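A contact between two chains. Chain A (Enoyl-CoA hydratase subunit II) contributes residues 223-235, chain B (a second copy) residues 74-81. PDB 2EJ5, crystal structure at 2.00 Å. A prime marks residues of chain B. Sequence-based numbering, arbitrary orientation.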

# COMPACT_ATOMS: atom_id res chain seq x y z
N LEU A 223 -4.94 10.10 -15.49
CA LEU A 223 -6.27 10.45 -16.02
C LEU A 223 -6.31 10.44 -17.57
O LEU A 223 -7.35 10.12 -18.15
N GLU A 224 -5.22 10.83 -18.23
CA GLU A 224 -5.20 10.78 -19.70
C GLU A 224 -5.18 9.32 -20.18
O GLU A 224 -5.92 8.97 -21.11
N ARG A 225 -4.40 8.46 -19.51
CA ARG A 225 -4.41 7.01 -19.81
C ARG A 225 -5.81 6.40 -19.58
O ARG A 225 -6.30 5.58 -20.37
N GLU A 226 -6.44 6.78 -18.48
CA GLU A 226 -7.76 6.26 -18.16
C GLU A 226 -8.80 6.58 -19.24
O GLU A 226 -9.64 5.72 -19.61
N ALA A 227 -8.80 7.83 -19.69
CA ALA A 227 -9.76 8.31 -20.69
C ALA A 227 -9.60 7.54 -21.99
O ALA A 227 -10.57 7.12 -22.60
N GLU A 228 -8.35 7.30 -22.39
CA GLU A 228 -8.09 6.45 -23.56
C GLU A 228 -8.62 5.01 -23.40
O GLU A 228 -9.21 4.46 -24.33
N CYS A 229 -8.40 4.40 -22.23
CA CYS A 229 -8.93 3.03 -21.98
C CYS A 229 -10.43 2.93 -22.07
O CYS A 229 -10.96 1.93 -22.56
N GLN A 230 -11.11 3.98 -21.60
CA GLN A 230 -12.56 4.01 -21.54
C GLN A 230 -13.15 4.26 -22.91
O GLN A 230 -14.24 3.80 -23.16
N ARG A 231 -12.46 5.05 -23.77
CA ARG A 231 -12.90 5.22 -25.18
C ARG A 231 -12.92 3.85 -25.82
O ARG A 231 -13.93 3.47 -26.43
N ILE A 232 -11.85 3.09 -25.62
CA ILE A 232 -11.79 1.68 -26.08
C ILE A 232 -12.89 0.77 -25.49
O ILE A 232 -13.59 0.08 -26.25
N ALA A 233 -13.05 0.75 -24.15
CA ALA A 233 -14.05 -0.16 -23.59
C ALA A 233 -15.42 0.21 -24.13
O ALA A 233 -16.26 -0.66 -24.37
N GLY A 234 -15.62 1.50 -24.37
CA GLY A 234 -16.90 2.03 -24.77
C GLY A 234 -17.33 1.63 -26.17
O GLY A 234 -18.51 1.67 -26.47
N LEU A 235 -16.37 1.23 -27.00
CA LEU A 235 -16.62 0.90 -28.40
C LEU A 235 -16.92 -0.57 -28.54
O LEU A 235 -17.39 -1.01 -29.59
N ASP B 74 -18.32 9.58 -27.20
CA ASP B 74 -16.94 9.15 -26.92
C ASP B 74 -16.71 9.21 -25.40
O ASP B 74 -16.73 10.28 -24.81
N HIS B 75 -16.54 8.04 -24.80
CA HIS B 75 -16.28 7.91 -23.36
C HIS B 75 -15.01 8.62 -22.91
O HIS B 75 -14.94 9.14 -21.79
N GLY B 76 -14.02 8.65 -23.78
CA GLY B 76 -12.78 9.37 -23.49
C GLY B 76 -13.00 10.85 -23.31
O GLY B 76 -12.49 11.45 -22.36
N ASP B 77 -13.75 11.43 -24.25
CA ASP B 77 -14.07 12.86 -24.27
C ASP B 77 -14.92 13.22 -23.07
O ASP B 77 -14.74 14.28 -22.49
N VAL B 78 -15.90 12.37 -22.73
CA VAL B 78 -16.69 12.56 -21.51
C VAL B 78 -15.71 12.73 -20.31
O VAL B 78 -15.70 13.76 -19.63
N LEU B 79 -14.82 11.76 -20.14
CA LEU B 79 -13.84 11.84 -19.05
C LEU B 79 -12.92 13.06 -19.08
O LEU B 79 -12.79 13.77 -18.06
N ARG B 80 -12.27 13.35 -20.21
CA ARG B 80 -11.31 14.46 -20.22
C ARG B 80 -11.98 15.82 -20.12
O ARG B 80 -11.42 16.74 -19.54
N SER B 81 -13.19 15.95 -20.65
CA SER B 81 -13.80 17.28 -20.66
C SER B 81 -14.64 17.62 -19.42
O SER B 81 -14.67 18.78 -19.00

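Helix 223-235 of chain A packs nearly antiparallel (151°) against helix 75-81 of chain B, the axes closing to 7.4 Å where small residues meet: the CA atoms of Ala227 and Gly76′ lie 4.3 Å apart. Leu223 makes no contact. Glu224 leaves its helix sideways, but an m, m rotamer curls its carboxylate toward Arg80′, whose NE gives OE1 a weak, nearly straight hydrogen bond (3.5 Å) within a salt bridge; OE1 lies near the guanidinium plane. Arg80′ (p, t, p) is also held in its own helix by a salt bridge from NH1 to Asp77′ OD1 (3.2 Å). Glu226, extended in t, t, brings OE1 to 3.8 Å from Leu79′ CD2, while both its carboxylate oxygens are hydrogen-bonded elsewhere in the structure. Ala227 points toward chain B. Its CB packs 4.1 Å from Leu79′ CB and lies over one face of the Arg80′ guanidinium, 3.7 Å from NH2, and its carbonyl O approaches Gly76′ CA to 3.3 Å; a CB on Gly76′ would sit tightly against that O and Arg231 CB. Glu228 and Cys229 point away. Gln230 (t, p) points toward chain B: its CB meets CD1 of Leu79′ (m, t) at 3.5 Å, and its CG meets His75′ CB at 3.7 Å. Arg231 (t, t, p) lays its CG 3.2 Å from Asp74′ OD1, but its end leads away to Glu228, where NH2 to OE2 (2.7 Å) anchors a salt bridge. Asp74′ OD1 instead accepts weak hydrogen bonds from Gly76′ N (2.8 Å) and from Asp77′ N (3.3 Å). One water links the helices, donating to Arg231 O (2.8 Å) and hydrogen-bonding His75′ ND1 (3.0 Å). Gly234 CA covers one face of the His75′ ring (m), 3.5 Å from ND1, where a CB would clash.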

# COMPACT_ATOMS: atom_id res chain seq x y z
CB LEU A 223 -6.73 11.83 -15.53
CG LEU A 223 -6.85 12.02 -14.01
CD1 LEU A 223 -7.36 13.40 -13.56
CD2 LEU A 223 -7.79 10.93 -13.50
CB GLU A 224 -4.01 11.58 -20.31
CG GLU A 224 -4.12 13.11 -20.21
CD GLU A 224 -5.16 13.73 -21.16
OE1 GLU A 224 -5.79 13.00 -21.97
OE2 GLU A 224 -5.35 14.97 -21.07
CB ARG A 225 -3.37 6.26 -18.95
CG ARG A 225 -1.89 6.75 -19.09
CD ARG A 225 -1.24 6.49 -20.53
NE ARG A 225 -1.65 7.50 -21.52
CZ ARG A 225 -1.17 8.75 -21.61
NH1 ARG A 225 -0.27 9.21 -20.73
NH2 ARG A 225 -1.63 9.56 -22.56
CB GLU A 226 -8.19 6.87 -16.84
CG GLU A 226 -9.55 6.43 -16.36
CD GLU A 226 -9.97 7.30 -15.16
OE1 GLU A 226 -10.66 8.30 -15.39
OE2 GLU A 226 -9.58 6.98 -14.01
CB ALA A 227 -9.57 9.82 -20.92
CB GLU A 228 -6.59 6.45 -23.92
CG GLU A 228 -6.24 5.71 -25.24
CD GLU A 228 -7.18 6.03 -26.43
OE1 GLU A 228 -7.57 7.22 -26.63
OE2 GLU A 228 -7.53 5.08 -27.17
CB CYS A 229 -8.45 2.51 -20.63
SG CYS A 229 -6.71 2.15 -20.71
CB GLN A 230 -13.07 5.07 -20.57
CG GLN A 230 -14.52 4.87 -20.13
CD GLN A 230 -14.66 3.68 -19.20
OE1 GLN A 230 -14.38 2.51 -19.57
NE2 GLN A 230 -15.06 3.97 -17.97
CB ARG A 231 -12.00 6.21 -25.95
CG ARG A 231 -12.39 6.45 -27.42
CD ARG A 231 -11.28 7.10 -28.21
NE ARG A 231 -10.14 6.20 -28.40
CZ ARG A 231 -10.03 5.27 -29.35
NH1 ARG A 231 -11.00 5.10 -30.25
NH2 ARG A 231 -8.94 4.50 -29.39
CB ILE A 232 -10.37 1.01 -25.89
CG1 ILE A 232 -9.26 1.84 -26.58
CG2 ILE A 232 -10.37 -0.46 -26.37
CD1 ILE A 232 -7.85 1.71 -25.96
CB ALA A 233 -14.03 -0.14 -22.03
CB LEU A 235 -15.38 1.26 -29.24
CG LEU A 235 -15.21 2.73 -29.60
CD1 LEU A 235 -13.80 2.95 -30.14
CD2 LEU A 235 -16.28 3.14 -30.65
CB ASP B 74 -15.96 10.06 -27.67
CG ASP B 74 -14.52 9.54 -27.64
OD1 ASP B 74 -14.02 9.10 -26.58
OD2 ASP B 74 -13.85 9.60 -28.71
CB HIS B 75 -16.25 6.44 -22.97
CG HIS B 75 -17.56 5.75 -23.14
ND1 HIS B 75 -18.03 5.32 -24.37
CD2 HIS B 75 -18.53 5.45 -22.24
CE1 HIS B 75 -19.22 4.77 -24.22
NE2 HIS B 75 -19.55 4.82 -22.94
CB ASP B 77 -14.84 13.23 -25.57
CG ASP B 77 -14.00 13.01 -26.85
OD1 ASP B 77 -12.73 13.13 -26.77
OD2 ASP B 77 -14.60 12.73 -27.93
CB VAL B 78 -17.69 11.38 -21.29
CG1 VAL B 78 -18.25 11.38 -19.88
CG2 VAL B 78 -18.83 11.46 -22.30
CB LEU B 79 -13.03 10.54 -18.94
CG LEU B 79 -13.82 9.39 -18.31
CD1 LEU B 79 -13.19 8.04 -18.65
CD2 LEU B 79 -13.96 9.59 -16.76
CB ARG B 80 -10.28 14.38 -21.37
CG ARG B 80 -10.74 14.81 -22.73
CD ARG B 80 -9.56 14.77 -23.75
NE ARG B 80 -8.78 13.52 -23.67
CZ ARG B 80 -9.13 12.38 -24.26
NH1 ARG B 80 -10.23 12.30 -24.98
NH2 ARG B 80 -8.36 11.31 -24.13
CB SER B 81 -14.65 17.46 -21.91
OG SER B 81 -15.77 16.61 -21.82
O HOH W 1 -16.08 5.20 -26.70